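Local coordinates for protein beta-methylmalyl-CoA dehydratase (PDB 4E3E) that catalyses the reversible dehydration of (2R,3S)-beta-methylmalyl-CoA to mesaconyl-CoA in the glyoxylate assimilation cycle and works as a homodimer, at residues 285-290 with 316-321; 205-210 with 289-294; 126-131 with 139-144; 89-94 with 164-169. All blocks are in the same frame, centred on the assembly; numbering follows the deposited sequence.

Contact 1: 285-290 with 316-321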
loop_
_atom_site.group_PDB
_atom_site.type_symbol
_atom_site.label_atom_id
_atom_site.label_comp_id
_atom_site.label_asym_id
_atom_site.label_seq_id
_atom_site.Cartn_x
_atom_site.Cartn_y
_atom_site.Cartn_z
ATOM N N ALA A 285 -5.152 17.297 -3.526
ATOM C CA ALA A 285 -6.095 16.287 -3.021
ATOM C C ALA A 285 -7.479 16.878 -3.106
ATOM O O ALA A 285 -7.639 18.077 -2.850
ATOM C CB ALA A 285 -5.772 15.911 -1.587
ATOM N N GLY A 286 -8.462 16.073 -3.515
ATOM C CA GLY A 286 -9.812 16.597 -3.740
ATOM C C GLY A 286 -10.118 16.971 -5.187
ATOM O O GLY A 286 -11.285 17.158 -5.564
ATOM N N ASP A 287 -9.079 17.133 -5.998
ATOM C CA ASP A 287 -9.267 17.329 -7.423
ATOM C C ASP A 287 -9.601 16.011 -8.089
ATOM O O ASP A 287 -9.003 14.967 -7.777
ATOM C CB ASP A 287 -8.006 17.916 -8.062
ATOM C CG ASP A 287 -7.767 19.380 -7.669
ATOM O OD1 ASP A 287 -8.704 20.061 -7.198
ATOM O OD2 ASP A 287 -6.626 19.862 -7.842
ATOM N N THR A 288 -10.534 16.047 -9.032
ATOM C CA THR A 288 -10.802 14.847 -9.858
ATOM C C THR A 288 -10.126 14.953 -11.227
ATOM O O THR A 288 -10.389 15.886 -11.983
ATOM C CB THR A 288 -12.317 14.622 -10.005
ATOM O OG1 THR A 288 -12.895 14.571 -8.697
ATOM C CG2 THR A 288 -12.632 13.325 -10.753
ATOM N N ILE A 289 -9.267 13.980 -11.546
ATOM C CA ILE A 289 -8.465 14.036 -12.751
ATOM C C ILE A 289 -9.157 13.273 -13.885
ATOM O O ILE A 289 -9.576 12.111 -13.705
ATOM C CB ILE A 289 -7.052 13.419 -12.532
ATOM C CG1 ILE A 289 -6.279 14.158 -11.413
ATOM C CG2 ILE A 289 -6.258 13.428 -13.833
ATOM C CD1 ILE A 289 -6.284 15.695 -11.523
ATOM N N TYR A 290 -9.264 13.934 -15.041
ATOM C CA TYR A 290 -9.735 13.326 -16.285
ATOM C C TYR A 290 -8.634 13.448 -17.318
ATOM O O TYR A 290 -7.707 14.239 -17.150
ATOM C CB TYR A 290 -10.923 14.096 -16.820
ATOM C CG TYR A 290 -12.160 14.041 -15.978
ATOM C CD1 TYR A 290 -12.363 14.954 -14.931
ATOM C CD2 TYR A 290 -13.161 13.112 -16.258
ATOM C CE1 TYR A 290 -13.528 14.924 -14.174
ATOM C CE2 TYR A 290 -14.329 13.072 -15.511
ATOM C CZ TYR A 290 -14.504 13.972 -14.472
ATOM O OH TYR A 290 -15.661 13.919 -13.749
ATOM N N ALA A 316 -4.235 16.096 -19.127
ATOM C CA ALA A 316 -5.051 15.852 -17.932
ATOM C C ALA A 316 -5.707 17.150 -17.483
ATOM O O ALA A 316 -5.092 18.228 -17.520
ATOM C CB ALA A 316 -4.234 15.235 -16.796
ATOM N N THR A 317 -6.935 17.041 -17.044
ATOM C CA THR A 317 -7.674 18.181 -16.560
ATOM C C THR A 317 -8.253 17.867 -15.211
ATOM O O THR A 317 -8.387 16.739 -14.853
ATOM C CB THR A 317 -8.814 18.566 -17.500
ATOM O OG1 THR A 317 -9.686 17.471 -17.678
ATOM C CG2 THR A 317 -8.294 18.937 -18.812
ATOM N N LYS A 318 -8.606 18.890 -14.466
ATOM C CA LYS A 318 -9.283 18.673 -13.226
ATOM C C LYS A 318 -10.722 19.082 -13.324
ATOM O O LYS A 318 -11.032 20.108 -13.856
ATOM C CB LYS A 318 -8.602 19.363 -12.053
ATOM C CG LYS A 318 -8.414 20.846 -12.183
ATOM C CD LYS A 318 -8.229 21.488 -10.831
ATOM C CE LYS A 318 -6.777 21.767 -10.598
ATOM N NZ LYS A 318 -6.460 22.220 -9.239
ATOM N N ASP A 319 -11.590 18.232 -12.829
ATOM C CA ASP A 319 -12.974 18.539 -12.717
ATOM C C ASP A 319 -13.535 18.962 -14.052
ATOM O O ASP A 319 -14.213 19.949 -14.140
ATOM C CB ASP A 319 -13.183 19.617 -11.671
ATOM C CG ASP A 319 -12.672 19.220 -10.313
ATOM O OD1 ASP A 319 -12.452 18.054 -10.042
ATOM O OD2 ASP A 319 -12.489 20.099 -9.491
ATOM N N ARG A 320 -13.223 18.204 -15.082
ATOM C CA ARG A 320 -13.471 18.520 -16.500
ATOM C C ARG A 320 -14.537 19.586 -16.777
ATOM O O ARG A 320 -15.704 19.430 -16.386
ATOM C CB ARG A 320 -13.767 17.246 -17.308
ATOM C CG ARG A 320 -15.224 16.808 -17.343
ATOM C CD ARG A 320 -15.467 15.958 -18.575
ATOM N NE ARG A 320 -14.541 16.319 -19.647
ATOM C CZ ARG A 320 -14.479 15.701 -20.822
ATOM N NH1 ARG A 320 -15.297 14.690 -21.082
ATOM N NH2 ARG A 320 -13.601 16.094 -21.738
ATOM N N PRO A 321 -14.141 20.678 -17.467
ATOM C CA PRO A 321 -15.088 21.744 -17.813
ATOM C C PRO A 321 -16.049 21.342 -18.947
ATOM O O PRO A 321 -15.987 20.204 -19.439
ATOM C CB PRO A 321 -14.172 22.899 -18.243
ATOM C CG PRO A 321 -12.942 22.236 -18.747
ATOM C CD PRO A 321 -12.766 20.995 -17.912
HETATM O O HOH W 1 -13.214 16.774 -7.556
HETATM O O HOH W 2 -11.413 20.448 -7.157
#

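Contact 2: 205-210 with 289-294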
loop_
_atom_site.group_PDB
_atom_site.type_symbol
_atom_site.label_atom_id
_atom_site.label_comp_id
_atom_site.label_asym_id
_atom_site.label_seq_id
_atom_site.Cartn_x
_atom_site.Cartn_y
_atom_site.Cartn_z
ATOM N N ILE A 205 -9.192 11.365 -28.418
ATOM C CA ILE A 205 -9.819 10.297 -27.639
ATOM C C ILE A 205 -10.155 10.759 -26.220
ATOM O O ILE A 205 -9.255 11.097 -25.441
ATOM C CB ILE A 205 -8.883 9.081 -27.546
ATOM C CG1 ILE A 205 -8.452 8.644 -28.953
ATOM C CG2 ILE A 205 -9.557 7.939 -26.794
ATOM C CD1 ILE A 205 -7.297 7.665 -28.954
ATOM N N ASP A 206 -11.442 10.763 -25.890
ATOM C CA ASP A 206 -11.910 11.113 -24.550
ATOM C C ASP A 206 -11.847 9.852 -23.695
ATOM O O ASP A 206 -12.552 8.888 -23.983
ATOM C CB ASP A 206 -13.345 11.639 -24.649
ATOM C CG ASP A 206 -13.911 12.118 -23.321
ATOM O OD1 ASP A 206 -13.313 11.878 -22.257
ATOM O OD2 ASP A 206 -14.988 12.748 -23.347
ATOM N N HIS A 207 -11.007 9.847 -22.653
ATOM C CA HIS A 207 -10.852 8.649 -21.809
ATOM C C HIS A 207 -11.961 8.443 -20.806
ATOM O O HIS A 207 -12.006 7.402 -20.132
ATOM C CB HIS A 207 -9.470 8.602 -21.158
ATOM C CG HIS A 207 -8.351 8.617 -22.156
ATOM N ND1 HIS A 207 -8.252 7.694 -23.144
ATOM C CD2 HIS A 207 -7.293 9.501 -22.335
ATOM C CE1 HIS A 207 -7.178 7.968 -23.907
ATOM N NE2 HIS A 207 -6.586 9.069 -23.410
ATOM N N VAL A 208 -12.866 9.428 -20.726
ATOM C CA VAL A 208 -14.137 9.329 -19.997
ATOM C C VAL A 208 -14.000 9.358 -18.462
ATOM O O VAL A 208 -14.541 10.261 -17.806
ATOM C CB VAL A 208 -15.003 8.110 -20.459
ATOM C CG1 VAL A 208 -16.306 8.042 -19.680
ATOM C CG2 VAL A 208 -15.302 8.179 -21.962
ATOM N N ASP A 209 -13.290 8.386 -17.889
ATOM C CA ASP A 209 -13.254 8.241 -16.428
ATOM C C ASP A 209 -12.581 9.421 -15.707
ATOM O O ASP A 209 -11.614 10.009 -16.200
ATOM C CB ASP A 209 -12.555 6.934 -16.023
ATOM C CG ASP A 209 -13.222 5.696 -16.611
ATOM O OD1 ASP A 209 -13.067 5.426 -17.829
ATOM O OD2 ASP A 209 -13.887 4.971 -15.845
ATOM N N GLY A 210 -13.092 9.743 -14.525
ATOM C CA GLY A 210 -12.443 10.700 -13.632
ATOM C C GLY A 210 -12.115 10.055 -12.294
ATOM O O GLY A 210 -12.905 9.259 -11.783
ATOM N N ILE A 289 -9.267 13.980 -11.546
ATOM C CA ILE A 289 -8.465 14.036 -12.751
ATOM C C ILE A 289 -9.157 13.273 -13.885
ATOM O O ILE A 289 -9.576 12.111 -13.705
ATOM C CB ILE A 289 -7.052 13.419 -12.532
ATOM C CG1 ILE A 289 -6.279 14.158 -11.413
ATOM C CG2 ILE A 289 -6.258 13.428 -13.833
ATOM C CD1 ILE A 289 -6.284 15.695 -11.523
ATOM N N TYR A 290 -9.264 13.934 -15.041
ATOM C CA TYR A 290 -9.735 13.326 -16.285
ATOM C C TYR A 290 -8.634 13.448 -17.318
ATOM O O TYR A 290 -7.707 14.239 -17.150
ATOM C CB TYR A 290 -10.923 14.096 -16.820
ATOM C CG TYR A 290 -12.160 14.041 -15.978
ATOM C CD1 TYR A 290 -12.363 14.954 -14.931
ATOM C CD2 TYR A 290 -13.161 13.112 -16.258
ATOM C CE1 TYR A 290 -13.528 14.924 -14.174
ATOM C CE2 TYR A 290 -14.329 13.072 -15.511
ATOM C CZ TYR A 290 -14.504 13.972 -14.472
ATOM O OH TYR A 290 -15.661 13.919 -13.749
ATOM N N ALA A 291 -8.736 12.690 -18.402
ATOM C CA ALA A 291 -7.712 12.734 -19.434
ATOM C C ALA A 291 -8.315 12.593 -20.829
ATOM O O ALA A 291 -9.366 11.960 -21.011
ATOM C CB ALA A 291 -6.656 11.652 -19.192
ATOM N N TRP A 292 -7.656 13.219 -21.797
ATOM C CA TRP A 292 -7.906 12.942 -23.205
ATOM C C TRP A 292 -6.608 12.917 -23.973
ATOM O O TRP A 292 -5.614 13.522 -23.558
ATOM C CB TRP A 292 -8.915 13.931 -23.801
ATOM C CG TRP A 292 -8.423 15.356 -23.887
ATOM C CD1 TRP A 292 -8.550 16.370 -22.931
ATOM C CD2 TRP A 292 -7.709 15.974 -25.005
ATOM N NE1 TRP A 292 -7.980 17.539 -23.380
ATOM C CE2 TRP A 292 -7.453 17.367 -24.614
ATOM C CE3 TRP A 292 -7.264 15.526 -26.245
ATOM C CZ2 TRP A 292 -6.789 18.250 -25.445
ATOM C CZ3 TRP A 292 -6.597 16.431 -27.081
ATOM C CH2 TRP A 292 -6.364 17.759 -26.688
ATOM N N SER A 293 -6.595 12.209 -25.091
ATOM C CA SER A 293 -5.374 12.079 -25.887
ATOM C C SER A 293 -5.575 12.434 -27.347
ATOM O O SER A 293 -6.675 12.295 -27.887
ATOM C CB SER A 293 -4.776 10.674 -25.771
ATOM O OG SER A 293 -4.444 10.403 -24.415
ATOM N N GLU A 294 -4.498 12.891 -27.979
ATOM C CA GLU A 294 -4.484 13.100 -29.425
ATOM C C GLU A 294 -3.381 12.237 -30.016
ATOM O O GLU A 294 -2.300 12.134 -29.418
ATOM C CB GLU A 294 -4.219 14.566 -29.739
ATOM C CG GLU A 294 -4.087 14.859 -31.226
ATOM C CD GLU A 294 -3.909 16.333 -31.509
ATOM O OE1 GLU A 294 -3.935 17.130 -30.558
ATOM O OE2 GLU A 294 -3.743 16.685 -32.691
HETATM O O HOH W 3 -10.728 10.727 -18.586
#

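Contact 3: 126-131 with 139-144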
loop_
_atom_site.group_PDB
_atom_site.type_symbol
_atom_site.label_atom_id
_atom_site.label_comp_id
_atom_site.label_asym_id
_atom_site.label_seq_id
_atom_site.Cartn_x
_atom_site.Cartn_y
_atom_site.Cartn_z
ATOM N N TYR A 126 19.477 23.032 -16.069
ATOM C CA TYR A 126 19.180 21.925 -16.972
ATOM C C TYR A 126 20.060 20.794 -16.532
ATOM O O TYR A 126 21.273 20.989 -16.365
ATOM C CB TYR A 126 19.528 22.281 -18.426
ATOM C CG TYR A 126 18.694 23.405 -18.986
ATOM C CD1 TYR A 126 18.945 24.728 -18.627
ATOM C CD2 TYR A 126 17.653 23.150 -19.873
ATOM C CE1 TYR A 126 18.179 25.767 -19.135
ATOM C CE2 TYR A 126 16.880 24.188 -20.393
ATOM C CZ TYR A 126 17.148 25.489 -20.014
ATOM O OH TYR A 126 16.392 26.522 -20.509
ATOM N N VAL A 127 19.453 19.619 -16.342
ATOM C CA VAL A 127 20.197 18.406 -15.981
ATOM C C VAL A 127 19.940 17.253 -16.949
ATOM O O VAL A 127 18.836 17.108 -17.477
ATOM C CB VAL A 127 19.903 17.940 -14.529
ATOM C CG1 VAL A 127 20.358 18.992 -13.518
ATOM C CG2 VAL A 127 18.429 17.579 -14.339
ATOM N N HIS A 128 20.972 16.448 -17.189
ATOM C CA HIS A 128 20.819 15.188 -17.881
ATOM C C HIS A 128 20.896 14.129 -16.815
ATOM O O HIS A 128 21.958 13.930 -16.222
ATOM C CB HIS A 128 21.932 15.025 -18.918
ATOM C CG HIS A 128 21.852 13.740 -19.728
ATOM N ND1 HIS A 128 22.949 13.047 -20.087
ATOM C CD2 HIS A 128 20.767 13.048 -20.248
ATOM C CE1 HIS A 128 22.588 11.965 -20.803
ATOM N NE2 HIS A 128 21.252 11.969 -20.908
ATOM N N SER A 129 19.771 13.467 -16.535
ATOM C CA SER A 129 19.726 12.381 -15.531
ATOM C C SER A 129 19.722 11.003 -16.195
ATOM O O SER A 129 19.011 10.775 -17.183
ATOM C CB SER A 129 18.503 12.519 -14.628
ATOM O OG SER A 129 18.567 13.708 -13.876
ATOM N N VAL A 130 20.515 10.089 -15.642
ATOM C CA VAL A 130 20.715 8.766 -16.231
ATOM C C VAL A 130 20.527 7.704 -15.143
ATOM O O VAL A 130 21.185 7.755 -14.089
ATOM C CB VAL A 130 22.119 8.670 -16.852
ATOM C CG1 VAL A 130 22.399 7.263 -17.407
ATOM C CG2 VAL A 130 22.294 9.734 -17.944
ATOM N N GLY A 131 19.611 6.764 -15.383
ATOM C CA GLY A 131 19.377 5.658 -14.452
ATOM C C GLY A 131 19.950 4.410 -15.072
ATOM O O GLY A 131 19.691 4.156 -16.239
ATOM N N VAL A 139 18.676 2.288 -18.253
ATOM C CA VAL A 139 17.278 1.892 -18.343
ATOM C C VAL A 139 16.448 3.119 -18.690
ATOM O O VAL A 139 15.330 3.003 -19.207
ATOM C CB VAL A 139 16.774 1.216 -17.036
ATOM C CG1 VAL A 139 17.632 -0.030 -16.722
ATOM C CG2 VAL A 139 16.766 2.194 -15.873
ATOM N N LEU A 140 17.015 4.291 -18.418
ATOM C CA LEU A 140 16.353 5.551 -18.704
ATOM C C LEU A 140 17.357 6.692 -18.657
ATOM O O LEU A 140 18.201 6.760 -17.753
ATOM C CB LEU A 140 15.258 5.810 -17.675
ATOM C CG LEU A 140 14.551 7.174 -17.693
ATOM C CD1 LEU A 140 13.788 7.371 -18.999
ATOM C CD2 LEU A 140 13.626 7.313 -16.488
ATOM N N GLU A 141 17.264 7.575 -19.642
ATOM C CA GLU A 141 17.926 8.878 -19.581
ATOM C C GLU A 141 16.947 9.960 -20.043
ATOM O O GLU A 141 16.085 9.706 -20.879
ATOM C CB GLU A 141 19.212 8.898 -20.420
ATOM C CG GLU A 141 18.989 8.686 -21.914
ATOM C CD GLU A 141 20.269 8.791 -22.717
ATOM O OE1 GLU A 141 21.120 9.640 -22.396
ATOM O OE2 GLU A 141 20.431 8.022 -23.672
ATOM N N TYR A 142 17.076 11.158 -19.499
ATOM C CA TYR A 142 16.224 12.276 -19.912
ATOM C C TYR A 142 16.882 13.588 -19.500
ATOM O O TYR A 142 17.843 13.605 -18.713
ATOM C CB TYR A 142 14.809 12.168 -19.311
ATOM C CG TYR A 142 14.796 12.203 -17.798
ATOM C CD1 TYR A 142 14.875 13.414 -17.110
ATOM C CD2 TYR A 142 14.724 11.022 -17.053
ATOM C CE1 TYR A 142 14.890 13.453 -15.717
ATOM C CE2 TYR A 142 14.736 11.048 -15.664
ATOM C CZ TYR A 142 14.821 12.270 -15.001
ATOM O OH TYR A 142 14.841 12.321 -13.625
ATOM N N ILE A 143 16.359 14.679 -20.043
ATOM C CA ILE A 143 16.756 16.009 -19.643
ATOM C C ILE A 143 15.550 16.633 -18.972
ATOM O O ILE A 143 14.420 16.459 -19.422
ATOM C CB ILE A 143 17.179 16.854 -20.866
ATOM C CG1 ILE A 143 18.494 16.320 -21.452
ATOM C CG2 ILE A 143 17.290 18.334 -20.511
ATOM C CD1 ILE A 143 18.713 16.746 -22.883
ATOM N N ARG A 144 15.773 17.333 -17.870
ATOM C CA ARG A 144 14.714 18.142 -17.307
ATOM C C ARG A 144 15.321 19.459 -16.882
ATOM O O ARG A 144 16.544 19.557 -16.684
ATOM C CB ARG A 144 13.980 17.420 -16.151
ATOM C CG ARG A 144 14.646 17.441 -14.775
ATOM C CD ARG A 144 13.701 16.834 -13.751
ATOM N NE ARG A 144 14.297 16.542 -12.443
ATOM C CZ ARG A 144 13.934 17.129 -11.301
ATOM N NH1 ARG A 144 12.984 18.077 -11.280
ATOM N NH2 ARG A 144 14.521 16.762 -10.162
HETATM O O HOH W 4 16.236 14.504 -12.750
#

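Contact 4: 89-94 with 164-169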
loop_
_atom_site.group_PDB
_atom_site.type_symbol
_atom_site.label_atom_id
_atom_site.label_comp_id
_atom_site.label_asym_id
_atom_site.label_seq_id
_atom_site.Cartn_x
_atom_site.Cartn_y
_atom_site.Cartn_z
ATOM N N GLY A 89 10.219 21.518 -17.681
ATOM C CA GLY A 89 10.023 20.649 -18.843
ATOM C C GLY A 89 10.887 19.409 -18.785
ATOM O O GLY A 89 11.724 19.267 -17.882
ATOM N N TYR A 90 10.664 18.510 -19.746
ATOM C CA TYR A 90 11.453 17.290 -19.933
ATOM C C TYR A 90 11.758 17.233 -21.423
ATOM O O TYR A 90 11.023 17.821 -22.232
ATOM C CB TYR A 90 10.640 16.029 -19.572
ATOM C CG TYR A 90 9.963 16.041 -18.219
ATOM C CD1 TYR A 90 8.703 16.607 -18.061
ATOM C CD2 TYR A 90 10.572 15.459 -17.109
ATOM C CE1 TYR A 90 8.067 16.618 -16.831
ATOM C CE2 TYR A 90 9.941 15.457 -15.863
ATOM C CZ TYR A 90 8.690 16.034 -15.734
ATOM O OH TYR A 90 8.056 16.045 -14.510
ATOM N N ALA A 91 12.836 16.540 -21.791
ATOM C CA ALA A 91 13.139 16.284 -23.197
ATOM C C ALA A 91 14.025 15.068 -23.292
ATOM O O ALA A 91 14.722 14.723 -22.329
ATOM C CB ALA A 91 13.827 17.487 -23.841
ATOM N N GLY A 92 13.970 14.404 -24.446
ATOM C CA GLY A 92 14.884 13.305 -24.752
ATOM C C GLY A 92 14.835 12.197 -23.722
ATOM O O GLY A 92 15.873 11.635 -23.353
ATOM N N GLY A 93 13.630 11.886 -23.248
ATOM C CA GLY A 93 13.442 10.802 -22.284
ATOM C C GLY A 93 13.394 9.471 -22.996
ATOM O O GLY A 93 12.341 9.087 -23.500
ATOM N N ARG A 94 14.533 8.775 -23.052
ATOM C CA ARG A 94 14.653 7.512 -23.789
ATOM C C ARG A 94 14.704 6.331 -22.812
ATOM O O ARG A 94 15.610 6.270 -21.974
ATOM C CB ARG A 94 15.929 7.525 -24.645
ATOM C CG ARG A 94 16.153 6.254 -25.465
ATOM C CD ARG A 94 17.515 6.273 -26.137
ATOM N NE ARG A 94 18.597 6.260 -25.155
ATOM C CZ ARG A 94 19.138 5.158 -24.643
ATOM N NH1 ARG A 94 18.700 3.961 -25.017
ATOM N NH2 ARG A 94 20.126 5.256 -23.760
ATOM N N ASP A 164 20.760 22.830 -26.481
ATOM C CA ASP A 164 19.762 22.524 -27.501
ATOM C C ASP A 164 18.972 21.332 -26.987
ATOM O O ASP A 164 19.558 20.385 -26.461
ATOM C CB ASP A 164 20.411 22.186 -28.843
ATOM C CG ASP A 164 21.247 23.327 -29.398
ATOM O OD1 ASP A 164 20.869 24.512 -29.225
ATOM O OD2 ASP A 164 22.292 23.031 -30.020
ATOM N N LEU A 165 17.651 21.391 -27.108
ATOM C CA LEU A 165 16.772 20.348 -26.580
ATOM C C LEU A 165 16.112 19.616 -27.740
ATOM O O LEU A 165 15.577 20.254 -28.638
ATOM C CB LEU A 165 15.706 20.969 -25.662
ATOM C CG LEU A 165 16.205 21.690 -24.405
ATOM C CD1 LEU A 165 15.113 22.567 -23.819
ATOM C CD2 LEU A 165 16.724 20.699 -23.367
ATOM N N PRO A 166 16.172 18.272 -27.749
ATOM C CA PRO A 166 15.490 17.551 -28.819
ATOM C C PRO A 166 13.974 17.705 -28.697
ATOM O O PRO A 166 13.454 17.733 -27.591
ATOM C CB PRO A 166 15.899 16.096 -28.582
ATOM C CG PRO A 166 16.259 16.024 -27.132
ATOM C CD PRO A 166 16.867 17.363 -26.819
ATOM N N ASP A 167 13.274 17.821 -29.821
ATOM C CA ASP A 167 11.815 17.926 -29.786
ATOM C C ASP A 167 11.177 16.592 -29.375
ATOM O O ASP A 167 10.114 16.563 -28.757
ATOM C CB ASP A 167 11.289 18.357 -31.148
ATOM C CG ASP A 167 9.779 18.418 -31.201
ATOM O OD1 ASP A 167 9.185 19.391 -30.691
ATOM O OD2 ASP A 167 9.187 17.488 -31.764
ATOM N N SER A 168 11.831 15.488 -29.728
ATOM C CA SER A 168 11.321 14.157 -29.422
ATOM C C SER A 168 12.501 13.199 -29.441
ATOM O O SER A 168 13.554 13.525 -30.000
ATOM C CB SER A 168 10.282 13.715 -30.472
ATOM O OG SER A 168 10.832 13.722 -31.791
ATOM N N VAL A 169 12.328 12.033 -28.830
ATOM C CA VAL A 169 13.280 10.938 -28.995
ATOM C C VAL A 169 13.052 10.353 -30.392
ATOM O O VAL A 169 11.938 9.936 -30.697
ATOM C CB VAL A 169 13.078 9.841 -27.924
ATOM C CG1 VAL A 169 14.002 8.647 -28.187
ATOM C CG2 VAL A 169 13.296 10.409 -26.516
HETATM O O HOH W 5 12.225 15.392 -26.463
#

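Contact 1: 285-290 with 316-321
Y290 and T317 face each other as an antiparallel hydrogen-bonded pair and I289 and K318 as the non-hydrogen-bonded pair beside it, the short strands 288-290 and 316-318 running 147° apart in direction. Y290 N to T317 O and T317 N to Y290 O are both 2.9 Å, and beyond the strand end D319 N reaches T288 O. D319 turns its carboxylate back on the neighbouring strand: OD1 takes the amide of T288 at 3.0 Å on its syn side, 26° out of the carboxylate plane. One water, a donor to both D319 OD1 and G286 O, accepts from T288 OG1, which is also bonded to T212 OG1. The Y290 ring carries R320 CB over one face, a CH-pi contact 3.9 Å from the ring centroid, while the phenol OH bonds to N234 of the second subunit. These two strands form the beta hairpin 288-300/307-318 within the antiparallel sheet of a HotDog-clan protein, and at this open end a charged pair joins the loop before strand 288-300 to the end of 307-318. K318 NZ meets D287 OD2 at 2.7 Å in a salt bridge, approaching from above the carboxylate plane, 44° out of it; NZ also bonds to P282 O. A second water donates to both D287 OD1 and D319 OD2, which lie 4.4 Å apart; its two hydrogens probably ease the repulsion between the carboxylates. On the face that bears I289, its CG2 packs against A316 CB at 4.0 Å, with L256 and I253 of helix 250-265 adjoining the pair.

Contact 2: 205-210 with 289-294
H207 NE2 and S293 OG lie 2.7 Å apart in a nearly straight hydrogen bond, 173° at the hydrogen, with the hydroxyl at the ring edge and in its plane; either atom could be the donor. The same histidine is held through its backbone, H207 N giving a bond of 3.1 Å to A291 O, and its CD2 touches A291 CB. I205 O stands over the centre of one face of the imidazole. That carbonyl accepts from S293 N at 2.9 Å, while I205 N reaches S293 O, so I205 and S293 make an antiparallel hydrogen-bonded pair. An Asx turn carries the chain through H207: D206 OD1 accepts the amide of V208, 2.9 Å away. A water bridge lies further on, donating to D209 O and accepting from A291 N. Beyond it, G210 CA lies over one face of the Y290 ring, 3.8 Å from its centroid, where a CB would clash with CZ. An alanine in place of H207 would probably leave S293 OG with one partner fewer and open a gap beneath I205 O. Outside this shell, H207 ND1 bonds to N263 O and S293 OG to T314 OG1, and D209 forms a salt bridge with R230 of the second subunit. In the sheet, strand 204-212 is outermost within this chain and pairs with 288-300. The side-chain bond thus adds to the direct pairing of I205 with S293. Bonds at both ring nitrogens probably hold the imidazole's rotation, and ND1, facing a carbonyl oxygen that can only accept, probably carries a hydrogen.

Contact 3: 126-131 with 139-144
The H128 imidazole has V130 CG2 above one face, toward the rim, and E141 OE1 at its edge, in the ring plane and 2.8 Å from NE2. This hydrogen bond uses the anti lone pair of OE1 and is bent, 134° at the hydrogen. With CG anti to the backbone N (chi1 -179°), the ring lies toward strand 138-149, its CD2 3.3 Å from Y142 O. An alanine at H128 would probably leave E141 OE1 without this donor and uncover V130 CG2. The Y142 ring takes S129 CB over one face, a CH-pi contact 4.1 Å from the centroid, with L140 CG at its edge, in plane. One water joins S129 OG, Y142 OH and R144 NE, lying in the guanidinium plane; S129 OG also bonds to S109 OG. V127-R144, S129-Y142 and G131-L140 are antiparallel hydrogen-bonded pairs; V139 N also donates to G131 O at 2.9 Å, and V139 and L140 opposite G131 make a classic beta bulge. The hairpin 122-132/138-149 lies between strands 104-116 and 84-95. Helix 65-80 packs on the face with S129, Y142 and R144, whose NH1 bonds to N87 of strand 84-95, probably substrate-binding by similarity; on the other face E141 OE2 makes a salt bridge with R94.

Contact 4: 89-94 with 164-169
L165 begins the approach of the loop 164-169 to strand 84-95, bringing CD2 to 4.4 Å from A91 CB, at the outer limit of apolar contact; its side chain also packs on I143 and W145 of strand 138-149. P166 follows with a double role. Its CG rests 3.9 Å from G92 CA, and its carbonyl O, 3.8 Å from A91 CB, accepts a hydrogen bond from a water that in turn accepts from G92 N at 2.8 Å. This water is the hydrogen-bonded link between the segments, which share no direct hydrogen bond. G92 has a positive phi (57°), and a CB on it would come tight against P166 CG, so both backbone and packing suit a glycine. Strand 84-95 lies between 138-149 and 270-278 in the antiparallel sheet, and the loop, which comes after strand 138-149, lies against it without pairing as a further strand. D167 points away from the strand, and its OD2 forms a salt bridge with R311. V169 then points back at the strand: CG2, anti to the carbonyl carbon, sits 3.4 Å from G93 O. Its other branch, CG1, is anti to the backbone N and lies 4.2 Å from R94 CB.

Contacts 1, 2 and 3 are buried strand pairings and contact 4 is partly buried, a loop laid on a strand. Contacts 1 and 2 share I289 and Y290 on strand 288-300, which pairs with 307-318 in one and 204-212 in the other; a salt bridge from R320 to D206 joins them, and both touch the second subunit. Contacts 3 and 4 sit on neighbouring strands, linked by the salt bridge between E141 and R94, and no other chain touches them. The centres of contacts 1 and 3 are about 29 Å apart in the same sheet. Charges and water mark contact 1, histidine-centred bonds contacts 2 and 3, and apolar packing with one water bridge contact 4.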